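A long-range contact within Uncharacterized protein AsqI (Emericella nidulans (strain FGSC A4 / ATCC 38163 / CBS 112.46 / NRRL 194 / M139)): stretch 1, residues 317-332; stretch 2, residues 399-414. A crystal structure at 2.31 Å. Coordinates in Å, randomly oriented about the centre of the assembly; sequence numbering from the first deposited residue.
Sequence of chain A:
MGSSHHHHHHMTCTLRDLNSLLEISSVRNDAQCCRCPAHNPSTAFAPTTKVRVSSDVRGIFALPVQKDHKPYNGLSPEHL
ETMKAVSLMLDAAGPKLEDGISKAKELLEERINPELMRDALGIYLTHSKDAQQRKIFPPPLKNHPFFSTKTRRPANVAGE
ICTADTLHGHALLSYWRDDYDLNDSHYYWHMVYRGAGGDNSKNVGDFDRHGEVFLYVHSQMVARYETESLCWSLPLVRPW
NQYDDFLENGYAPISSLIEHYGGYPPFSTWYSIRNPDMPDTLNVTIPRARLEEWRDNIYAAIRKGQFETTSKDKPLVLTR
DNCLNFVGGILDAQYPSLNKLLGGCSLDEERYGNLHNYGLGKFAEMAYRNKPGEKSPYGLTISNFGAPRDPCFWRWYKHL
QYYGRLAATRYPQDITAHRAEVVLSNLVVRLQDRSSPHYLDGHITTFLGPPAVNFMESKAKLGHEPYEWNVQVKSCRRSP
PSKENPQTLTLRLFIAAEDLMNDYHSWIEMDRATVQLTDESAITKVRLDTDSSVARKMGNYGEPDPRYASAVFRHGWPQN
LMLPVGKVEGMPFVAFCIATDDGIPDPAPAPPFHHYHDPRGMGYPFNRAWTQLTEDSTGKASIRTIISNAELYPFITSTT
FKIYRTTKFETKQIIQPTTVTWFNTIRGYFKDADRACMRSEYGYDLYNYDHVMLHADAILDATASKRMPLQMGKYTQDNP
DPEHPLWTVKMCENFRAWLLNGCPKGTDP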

ATOM      1  N   VAL A 317      24.026  45.250  10.664  1.00 35.96           N
ATOM      2  CA  VAL A 317      22.627  45.411  10.308  1.00 34.59           C
ATOM      3  C   VAL A 317      22.302  44.660   9.023  1.00 38.31           C
ATOM      4  O   VAL A 317      22.937  44.863   7.987  1.00 41.11           O
ATOM      5  CB  VAL A 317      22.257  46.890  10.151  1.00 34.75           C
ATOM      6  CG1 VAL A 317      20.812  47.042   9.691  1.00 35.58           C
ATOM      7  CG2 VAL A 317      22.470  47.617  11.465  1.00 35.40           C
ATOM      8  N   LEU A 318      21.317  43.773   9.102  1.00 34.30           N
ATOM      9  CA  LEU A 318      20.851  43.059   7.920  1.00 36.50           C
ATOM     10  C   LEU A 318      20.136  44.017   6.979  1.00 37.13           C
ATOM     11  O   LEU A 318      19.452  44.950   7.422  1.00 36.36           O
ATOM     12  CB  LEU A 318      19.929  41.899   8.307  1.00 28.87           C
ATOM     13  CG  LEU A 318      20.699  40.721   8.892  1.00 34.89           C
ATOM     14  CD1 LEU A 318      19.744  39.649   9.398  1.00 29.79           C
ATOM     15  CD2 LEU A 318      21.661  40.157   7.848  1.00 32.12           C
ATOM     16  N   THR A 319      20.319  43.773   5.681  1.00 32.10           N
ATOM     17  CA  THR A 319      19.667  44.521   4.618  1.00 32.32           C
ATOM     18  C   THR A 319      19.124  43.545   3.578  1.00 33.58           C
ATOM     19  O   THR A 319      19.578  42.402   3.500  1.00 31.16           O
ATOM     20  CB  THR A 319      20.639  45.501   3.934  1.00 34.09           C
ATOM     21  OG1 THR A 319      21.627  44.761   3.197  1.00 32.64           O
ATOM     22  CG2 THR A 319      21.330  46.385   4.962  1.00 30.67           C
ATOM     23  N   ARG A 320      18.164  44.002   2.778  1.00 32.07           N
ATOM     24  CA  ARG A 320      17.668  43.234   1.641  1.00 33.15           C
ATOM     25  C   ARG A 320      18.814  42.617   0.839  1.00 33.42           C
ATOM     26  O   ARG A 320      18.781  41.442   0.468  1.00 33.03           O
ATOM     27  CB  ARG A 320      16.819  44.125   0.746  1.00 31.47           C
ATOM     28  CG  ARG A 320      16.254  43.440  -0.492  1.00 37.49           C
ATOM     29  CD  ARG A 320      15.517  44.450  -1.357  1.00 38.64           C
ATOM     30  NE  ARG A 320      16.272  45.699  -1.509  1.00 49.01           N
ATOM     31  CZ  ARG A 320      15.778  46.809  -2.046  1.00 49.95           C
ATOM     32  NH1 ARG A 320      14.522  46.829  -2.474  1.00 57.81           N
ATOM     33  NH2 ARG A 320      16.533  47.898  -2.156  1.00 65.16           N
ATOM     34  N   ASP A 321      19.854  43.408   0.622  1.00 33.96           N
ATOM     35  CA  ASP A 321      20.984  42.979  -0.180  1.00 34.88           C
ATOM     36  C   ASP A 321      21.876  41.929   0.470  1.00 39.13           C
ATOM     37  O   ASP A 321      22.365  41.027  -0.215  1.00 37.25           O
ATOM     38  CB  ASP A 321      21.839  44.187  -0.548  1.00 38.85           C
ATOM     39  CG  ASP A 321      22.834  43.873  -1.640  1.00 53.85           C
ATOM     40  OD1 ASP A 321      23.977  43.455  -1.326  1.00 56.05           O
ATOM     41  OD2 ASP A 321      22.454  44.016  -2.821  1.00 64.97           O
ATOM     42  N   ASN A 322      22.105  42.037   1.779  1.00 35.60           N
ATOM     43  CA  ASN A 322      23.107  41.184   2.423  1.00 35.25           C
ATOM     44  C   ASN A 322      22.547  40.048   3.288  1.00 31.51           C
ATOM     45  O   ASN A 322      23.310  39.206   3.776  1.00 33.36           O
ATOM     46  CB  ASN A 322      24.072  42.053   3.257  1.00 34.69           C
ATOM     47  CG  ASN A 322      23.482  42.518   4.595  1.00 36.62           C
ATOM     48  OD1 ASN A 322      22.303  42.310   4.903  1.00 35.26           O
ATOM     49  ND2 ASN A 322      24.315  43.181   5.391  1.00 36.05           N
ATOM     50  N   CYS A 323      21.227  40.008   3.468  1.00 30.87           N
ATOM     51  CA  CYS A 323      20.639  39.070   4.427  1.00 30.73           C
ATOM     52  C   CYS A 323      21.017  37.609   4.135  1.00 28.33           C
ATOM     53  O   CYS A 323      21.491  36.921   5.020  1.00 30.56           O
ATOM     54  CB  CYS A 323      19.112  39.213   4.489  1.00 31.27           C
ATOM     55  SG  CYS A 323      18.234  39.021   2.887  1.00 36.21           S
ATOM     56  N   LEU A 324      20.854  37.137   2.909  1.00 30.11           N
ATOM     57  CA  LEU A 324      21.090  35.709   2.654  1.00 34.91           C
ATOM     58  C   LEU A 324      22.565  35.330   2.750  1.00 31.90           C
ATOM     59  O   LEU A 324      22.917  34.250   3.264  1.00 30.62           O
ATOM     60  CB  LEU A 324      20.542  35.301   1.287  1.00 34.98           C
ATOM     61  CG  LEU A 324      19.024  35.431   1.183  1.00 37.24           C
ATOM     62  CD1 LEU A 324      18.528  34.882  -0.156  1.00 46.22           C
ATOM     63  CD2 LEU A 324      18.355  34.736   2.348  1.00 31.54           C
ATOM     64  N   ASN A 325      23.423  36.220   2.262  1.00 31.63           N
ATOM     65  CA  ASN A 325      24.859  35.986   2.325  1.00 32.17           C
ATOM     66  C   ASN A 325      25.329  35.878   3.763  1.00 29.49           C
ATOM     67  O   ASN A 325      26.191  35.060   4.090  1.00 31.38           O
ATOM     68  CB  ASN A 325      25.622  37.098   1.623  1.00 31.41           C
ATOM     69  CG  ASN A 325      27.030  36.688   1.273  1.00 38.39           C
ATOM     70  OD1 ASN A 325      27.262  35.564   0.821  1.00 38.07           O
ATOM     71  ND2 ASN A 325      27.987  37.585   1.502  1.00 39.79           N
ATOM     72  N   PHE A 326      24.749  36.699   4.626  1.00 28.84           N
ATOM     73  CA  PHE A 326      25.160  36.706   6.019  1.00 31.08           C
ATOM     74  C   PHE A 326      24.522  35.571   6.790  1.00 27.44           C
ATOM     75  O   PHE A 326      25.203  34.878   7.537  1.00 30.15           O
ATOM     76  CB  PHE A 326      24.835  38.052   6.676  1.00 37.27           C
ATOM     77  CG  PHE A 326      25.955  39.046   6.577  1.00 39.25           C
ATOM     78  CD1 PHE A 326      27.025  39.004   7.476  1.00 41.84           C
ATOM     79  CD2 PHE A 326      25.966  40.008   5.568  1.00 39.65           C
ATOM     80  CE1 PHE A 326      28.080  39.928   7.382  1.00 41.91           C
ATOM     81  CE2 PHE A 326      27.017  40.937   5.469  1.00 39.19           C
ATOM     82  CZ  PHE A 326      28.070  40.893   6.381  1.00 41.13           C
ATOM     83  N   VAL A 327      23.221  35.374   6.618  1.00 28.26           N
ATOM     84  CA  VAL A 327      22.552  34.263   7.274  1.00 26.39           C
ATOM     85  C   VAL A 327      23.193  32.931   6.861  1.00 25.61           C
ATOM     86  O   VAL A 327      23.492  32.092   7.704  1.00 23.07           O
ATOM     87  CB  VAL A 327      21.046  34.234   6.959  1.00 26.52           C
ATOM     88  CG1 VAL A 327      20.415  32.932   7.495  1.00 26.22           C
ATOM     89  CG2 VAL A 327      20.356  35.452   7.554  1.00 26.16           C
ATOM     90  N   GLY A 328      23.413  32.754   5.561  1.00 29.52           N
ATOM     91  CA  GLY A 328      24.062  31.563   5.044  1.00 25.37           C
ATOM     92  C   GLY A 328      25.491  31.453   5.527  1.00 26.83           C
ATOM     93  O   GLY A 328      25.934  30.376   5.951  1.00 27.53           O
ATOM     94  N   GLY A 329      26.214  32.571   5.475  1.00 26.22           N
ATOM     95  CA  GLY A 329      27.598  32.609   5.914  1.00 28.52           C
ATOM     96  C   GLY A 329      27.781  32.237   7.381  1.00 27.09           C
ATOM     97  O   GLY A 329      28.664  31.454   7.732  1.00 28.52           O
ATOM     98  N   ILE A 330      26.942  32.790   8.248  1.00 24.36           N
ATOM     99  CA  ILE A 330      27.059  32.506   9.664  1.00 24.62           C
ATOM    100  C   ILE A 330      26.704  31.044   9.974  1.00 28.31           C
ATOM    101  O   ILE A 330      27.404  30.387  10.750  1.00 31.96           O
ATOM    102  CB  ILE A 330      26.199  33.485  10.471  1.00 25.85           C
ATOM    103  CG1 ILE A 330      26.915  34.838  10.500  1.00 25.43           C
ATOM    104  CG2 ILE A 330      25.926  32.947  11.885  1.00 26.38           C
ATOM    105  CD1 ILE A 330      26.131  35.972  11.104  1.00 28.12           C
ATOM    106  N   LEU A 331      25.641  30.530   9.353  1.00 27.24           N
ATOM    107  CA  LEU A 331      25.279  29.111   9.465  1.00 25.38           C
ATOM    108  C   LEU A 331      26.467  28.202   9.156  1.00 27.11           C
ATOM    109  O   LEU A 331      26.622  27.144   9.768  1.00 25.66           O
ATOM    110  CB  LEU A 331      24.115  28.767   8.523  1.00 26.08           C
ATOM    111  CG  LEU A 331      22.723  29.189   9.009  1.00 21.13           C
ATOM    112  CD1 LEU A 331      21.671  29.052   7.912  1.00 21.28           C
ATOM    113  CD2 LEU A 331      22.331  28.410  10.275  1.00 21.13           C
ATOM    114  N   ASP A 332      27.311  28.631   8.219  1.00 26.48           N
ATOM    115  CA  ASP A 332      28.454  27.827   7.803  1.00 27.55           C
ATOM    116  C   ASP A 332      29.763  28.324   8.423  1.00 27.10           C
ATOM    117  O   ASP A 332      30.847  27.935   7.976  1.00 27.62           O
ATOM    118  CB  ASP A 332      28.550  27.818   6.279  1.00 25.36           C
ATOM    119  CG  ASP A 332      29.485  26.745   5.750  1.00 31.10           C
ATOM    120  OD1 ASP A 332      29.306  25.552   6.097  1.00 30.98           O
ATOM    121  OD2 ASP A 332      30.404  27.099   4.978  1.00 37.66           O
ATOM    122  N   HIS A 399      16.024  22.112   7.012  1.00 22.03           N
ATOM    123  CA  HIS A 399      16.219  23.025   8.145  1.00 21.32           C
ATOM    124  C   HIS A 399      17.027  24.242   7.727  1.00 21.29           C
ATOM    125  O   HIS A 399      16.639  25.362   8.031  1.00 22.28           O
ATOM    126  CB  HIS A 399      16.917  22.335   9.315  1.00 20.36           C
ATOM    127  CG  HIS A 399      17.224  23.254  10.461  1.00 21.88           C
ATOM    128  ND1 HIS A 399      16.257  24.005  11.098  1.00 23.18           N
ATOM    129  CD2 HIS A 399      18.390  23.529  11.094  1.00 18.95           C
ATOM    130  CE1 HIS A 399      16.810  24.705  12.069  1.00 18.56           C
ATOM    131  NE2 HIS A 399      18.103  24.434  12.090  1.00 19.42           N
ATOM    132  N   LEU A 400      18.158  24.025   7.055  1.00 18.99           N
ATOM    133  CA  LEU A 400      18.902  25.136   6.444  1.00 22.06           C
ATOM    134  C   LEU A 400      17.974  26.027   5.619  1.00 23.80           C
ATOM    135  O   LEU A 400      18.025  27.257   5.721  1.00 20.48           O
ATOM    136  CB  LEU A 400      20.041  24.616   5.551  1.00 21.56           C
ATOM    137  CG  LEU A 400      21.089  23.783   6.284  1.00 20.78           C
ATOM    138  CD1 LEU A 400      22.134  23.270   5.314  1.00 23.68           C
ATOM    139  CD2 LEU A 400      21.732  24.623   7.385  1.00 17.46           C
ATOM    140  N   GLN A 401      17.114  25.402   4.808  1.00 24.52           N
ATOM    141  CA  GLN A 401      16.194  26.166   3.962  1.00 24.77           C
ATOM    142  C   GLN A 401      15.290  27.081   4.801  1.00 26.48           C
ATOM    143  O   GLN A 401      14.880  28.159   4.341  1.00 28.93           O
ATOM    144  CB  GLN A 401      15.336  25.232   3.109  1.00 21.57           C
ATOM    145  CG  GLN A 401      14.519  25.950   2.040  1.00 23.48           C
ATOM    146  CD  GLN A 401      13.380  25.091   1.496  1.00 26.29           C
ATOM    147  OE1 GLN A 401      12.512  24.630   2.254  1.00 25.25           O
ATOM    148  NE2 GLN A 401      13.375  24.873   0.177  1.00 21.36           N
ATOM    149  N   TYR A 402      14.992  26.662   6.030  1.00 22.65           N
ATOM    150  CA  TYR A 402      14.121  27.446   6.914  1.00 22.64           C
ATOM    151  C   TYR A 402      14.714  28.828   7.202  1.00 24.91           C
ATOM    152  O   TYR A 402      13.996  29.837   7.213  1.00 25.37           O
ATOM    153  CB  TYR A 402      13.853  26.682   8.222  1.00 22.79           C
ATOM    154  CG  TYR A 402      13.009  27.434   9.222  1.00 22.98           C
ATOM    155  CD1 TYR A 402      11.811  28.018   8.844  1.00 23.91           C
ATOM    156  CD2 TYR A 402      13.402  27.542  10.556  1.00 25.33           C
ATOM    157  CE1 TYR A 402      11.026  28.718   9.750  1.00 22.38           C
ATOM    158  CE2 TYR A 402      12.624  28.232  11.484  1.00 25.46           C
ATOM    159  CZ  TYR A 402      11.436  28.820  11.074  1.00 27.04           C
ATOM    160  OH  TYR A 402      10.649  29.502  11.979  1.00 23.97           O
ATOM    161  N   TYR A 403      16.024  28.892   7.399  1.00 22.38           N
ATOM    162  CA  TYR A 403      16.661  30.179   7.641  1.00 22.36           C
ATOM    163  C   TYR A 403      16.470  31.095   6.431  1.00 25.74           C
ATOM    164  O   TYR A 403      16.173  32.295   6.575  1.00 29.34           O
ATOM    165  CB  TYR A 403      18.142  29.994   7.961  1.00 21.07           C
ATOM    166  CG  TYR A 403      18.382  29.257   9.261  1.00 22.90           C
ATOM    167  CD1 TYR A 403      18.496  29.946  10.460  1.00 20.94           C
ATOM    168  CD2 TYR A 403      18.467  27.868   9.287  1.00 19.64           C
ATOM    169  CE1 TYR A 403      18.713  29.271  11.650  1.00 22.80           C
ATOM    170  CE2 TYR A 403      18.670  27.185  10.467  1.00 20.18           C
ATOM    171  CZ  TYR A 403      18.798  27.885  11.644  1.00 26.37           C
ATOM    172  OH  TYR A 403      19.016  27.193  12.817  1.00 23.72           O
ATOM    173  N   GLY A 404      16.610  30.515   5.241  1.00 25.63           N
ATOM    174  CA  GLY A 404      16.296  31.207   4.000  1.00 24.14           C
ATOM    175  C   GLY A 404      14.871  31.724   3.923  1.00 23.41           C
ATOM    176  O   GLY A 404      14.649  32.843   3.476  1.00 30.86           O
ATOM    177  N   ARG A 405      13.899  30.928   4.354  1.00 26.67           N
ATOM    178  CA  ARG A 405      12.510  31.386   4.372  1.00 25.14           C
ATOM    179  C   ARG A 405      12.314  32.580   5.306  1.00 25.24           C
ATOM    180  O   ARG A 405      11.605  33.531   4.957  1.00 26.76           O
ATOM    181  CB  ARG A 405      11.568  30.253   4.781  1.00 24.24           C
ATOM    182  CG  ARG A 405      11.561  29.091   3.802  1.00 27.58           C
ATOM    183  CD  ARG A 405      10.621  27.980   4.260  1.00 31.02           C
ATOM    184  NE  ARG A 405      10.563  26.917   3.263  1.00 27.06           N
ATOM    185  CZ  ARG A 405       9.662  26.879   2.296  1.00 24.78           C
ATOM    186  NH1 ARG A 405       8.764  27.853   2.209  1.00 26.80           N
ATOM    187  NH2 ARG A 405       9.673  25.895   1.410  1.00 26.00           N
ATOM    188  N   LEU A 406      12.934  32.527   6.487  1.00 26.44           N
ATOM    189  CA  LEU A 406      12.820  33.606   7.468  1.00 23.05           C
ATOM    190  C   LEU A 406      13.367  34.924   6.915  1.00 26.98           C
ATOM    191  O   LEU A 406      12.740  35.982   7.036  1.00 25.41           O
ATOM    192  CB  LEU A 406      13.566  33.252   8.751  1.00 23.35           C
ATOM    193  CG  LEU A 406      12.932  32.174   9.634  1.00 27.97           C
ATOM    194  CD1 LEU A 406      13.970  31.624  10.590  1.00 25.03           C
ATOM    195  CD2 LEU A 406      11.734  32.731  10.408  1.00 24.29           C
ATOM    196  N   ALA A 407      14.544  34.853   6.315  1.00 22.34           N
ATOM    197  CA  ALA A 407      15.213  36.052   5.839  1.00 32.03           C
ATOM    198  C   ALA A 407      14.447  36.614   4.649  1.00 31.49           C
ATOM    199  O   ALA A 407      14.202  37.822   4.569  1.00 28.73           O
ATOM    200  CB  ALA A 407      16.668  35.751   5.464  1.00 29.74           C
ATOM    201  N   ALA A 408      14.034  35.717   3.756  1.00 29.18           N
ATOM    202  CA  ALA A 408      13.360  36.104   2.530  1.00 26.57           C
ATOM    203  C   ALA A 408      12.059  36.866   2.788  1.00 26.43           C
ATOM    204  O   ALA A 408      11.768  37.835   2.089  1.00 27.52           O
ATOM    205  CB  ALA A 408      13.090  34.870   1.670  1.00 24.24           C
ATOM    206  N   THR A 409      11.257  36.447   3.765  1.00 23.00           N
ATOM    207  CA  THR A 409      10.014  37.190   3.991  1.00 30.16           C
ATOM    208  C   THR A 409      10.264  38.484   4.791  1.00 31.20           C
ATOM    209  O   THR A 409       9.449  39.419   4.741  1.00 29.03           O
ATOM    210  CB  THR A 409       8.945  36.349   4.717  1.00 32.11           C
ATOM    211  OG1 THR A 409       9.155  36.399   6.132  1.00 32.00           O
ATOM    212  CG2 THR A 409       8.964  34.918   4.239  1.00 34.11           C
ATOM    213  N   ARG A 410      11.388  38.532   5.516  1.00 29.81           N
ATOM    214  CA  ARG A 410      11.794  39.732   6.258  1.00 30.94           C
ATOM    215  C   ARG A 410      12.274  40.885   5.365  1.00 29.50           C
ATOM    216  O   ARG A 410      12.055  42.050   5.689  1.00 29.75           O
ATOM    217  CB  ARG A 410      12.897  39.383   7.269  1.00 30.86           C
ATOM    218  CG  ARG A 410      12.360  38.875   8.595  1.00 35.06           C
ATOM    219  CD  ARG A 410      11.833  40.002   9.468  1.00 36.33           C
ATOM    220  NE  ARG A 410      12.928  40.694  10.140  1.00 37.02           N
ATOM    221  CZ  ARG A 410      13.069  42.012  10.172  1.00 38.40           C
ATOM    222  NH1 ARG A 410      12.189  42.787   9.555  1.00 47.39           N
ATOM    223  NH2 ARG A 410      14.100  42.555  10.803  1.00 41.67           N
ATOM    224  N   TYR A 411      12.925  40.562   4.249  1.00 30.37           N
ATOM    225  CA  TYR A 411      13.431  41.582   3.337  1.00 27.97           C
ATOM    226  C   TYR A 411      12.931  41.374   1.918  1.00 26.95           C
ATOM    227  O   TYR A 411      13.672  40.888   1.055  1.00 28.70           O
ATOM    228  CB  TYR A 411      14.964  41.606   3.374  1.00 32.77           C
ATOM    229  CG  TYR A 411      15.478  41.881   4.773  1.00 34.24           C
ATOM    230  CD1 TYR A 411      15.443  43.165   5.305  1.00 32.76           C
ATOM    231  CD2 TYR A 411      15.946  40.852   5.577  1.00 31.42           C
ATOM    232  CE1 TYR A 411      15.880  43.415   6.600  1.00 34.03           C
ATOM    233  CE2 TYR A 411      16.386  41.094   6.870  1.00 30.68           C
ATOM    234  CZ  TYR A 411      16.349  42.375   7.371  1.00 32.85           C
ATOM    235  OH  TYR A 411      16.786  42.611   8.647  1.00 37.53           O
ATOM    236  N   PRO A 412      11.664  41.758   1.668  1.00 22.02           N
ATOM    237  CA  PRO A 412      11.004  41.559   0.374  1.00 25.59           C
ATOM    238  C   PRO A 412      11.707  42.347  -0.730  1.00 29.70           C
ATOM    239  O   PRO A 412      12.565  43.172  -0.433  1.00 25.72           O
ATOM    240  CB  PRO A 412       9.584  42.094   0.599  1.00 27.49           C
ATOM    241  CG  PRO A 412       9.431  42.264   2.065  1.00 29.59           C
ATOM    242  CD  PRO A 412      10.783  42.388   2.664  1.00 23.24           C
ATOM    243  N   GLN A 413      11.366  42.086  -1.989  1.00 29.46           N
ATOM    244  CA  GLN A 413      11.959  42.839  -3.092  1.00 28.52           C
ATOM    245  C   GLN A 413      10.892  43.173  -4.116  1.00 28.59           C
ATOM    246  O   GLN A 413       9.933  42.418  -4.299  1.00 30.73           O
ATOM    247  CB  GLN A 413      13.112  42.064  -3.749  1.00 26.50           C
ATOM    248  CG  GLN A 413      12.736  40.693  -4.302  1.00 27.92           C
ATOM    249  CD  GLN A 413      13.941  39.889  -4.771  1.00 30.01           C
ATOM    250  OE1 GLN A 413      15.065  40.377  -4.758  1.00 32.64           O
ATOM    251  NE2 GLN A 413      13.710  38.631  -5.153  1.00 28.76           N
ATOM    252  N   ASP A 414      11.060  44.324  -4.757  1.00 34.97           N
ATOM    253  CA  ASP A 414      10.161  44.807  -5.802  1.00 31.89           C
ATOM    254  C   ASP A 414      10.323  43.976  -7.079  1.00 28.75           C
ATOM    255  O   ASP A 414      11.404  43.952  -7.671  1.00 29.37           O
ATOM    256  CB  ASP A 414      10.458  46.278  -6.092  1.00 28.78           C
ATOM    257  CG  ASP A 414       9.384  46.941  -6.919  1.00 31.86           C
ATOM    258  OD1 ASP A 414       8.751  46.260  -7.755  1.00 32.19           O
ATOM    259  OD2 ASP A 414       9.169  48.157  -6.731  1.00 40.56           O
TER
HETATM  260  O   HOH W   1      17.537  45.137   9.370  1.00 31.59           O

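Helix 323-331 and helix 399-410 pack nearly antiparallel, their N-to-C directions 154° apart and their axes 9.8 Å apart at closest approach. The CA-CA separation narrows along the contact, from 8.1 Å between Leu331 CA and Leu400 CA to 6.4 Å between Cys323 CA and Ala407 CA, and to 4.9 Å between Arg320 CA and Tyr411 CA. No direct hydrogen bond joins the stretches; the contact is mostly apolar packing, with 606 Å² buried over both sides.

At the wide end, Leu331 (chi1 m, chi2 t) points toward the partner helix and lays CD2 over the face of the Tyr403 ring, 3.8 Å from its centroid and 8° off the ring normal. Leu331 CD1 lies 3.6 Å from Tyr403 CG and 4.5 Å from Leu400 CD2. Tyr403 takes chi1 m with chi2 at -90°, which turns a ring face to this leucine. Leu400 leaves its backbone sideways, but its m,t conformation brings the end of the side chain nearer to Leu331.

One turn on, Val327 (chi1 t) straddles two partners: CG1 is 3.7 Å from Tyr403 CB, and CG2 is 4.2 Å from Ala407 CB. Ala407 is the small residue at the middle of the contact. Ala407 CB also meets Leu324 CD2 at 3.7 Å and Cys323 CB at 4.3 Å. Leu324 starts sideways, and its m,t rotamer carries CD2 inward to reach that methyl.

Tyr411, the first residue to leave helical phi/psi after helix 399-410, gives the largest buried area, 111 Å². Its chi1 is m and chi2 -76°, directing the ring along the loop before the other helix: Thr319 C lies over one face, 4.1 Å from Tyr411 CD1, while Cys323 CB approaches obliquely, 3.7 Å from Tyr411 CD2. With chi1 p, Cys323 places SG 5.0 Å from the ring centroid, also obliquely. Leu318 CB packs 3.7 Å from Tyr411 CZ. A water links the same two residues, donating to Leu318 O at 2.7 Å and accepting from Tyr411 OH at 2.7 Å, so the hydroxyl's proton has an acceptor although no direct hydrogen bond crosses the contact.

The close backbone approach sets Arg320 CA 3.6 Å from Tyr411 CB. Arg320 extends t,t before chi3 turns to p, and its CD sits 3.3 Å from Pro412 O and 4.1 Å from Gln413 CB. Beside it, Asn322 (chi1 p) braces the loop by accepting from Thr319 N at OD1, 2.6 Å away; in return Asn322 N donates to Thr319 OG1 at 3.1 Å.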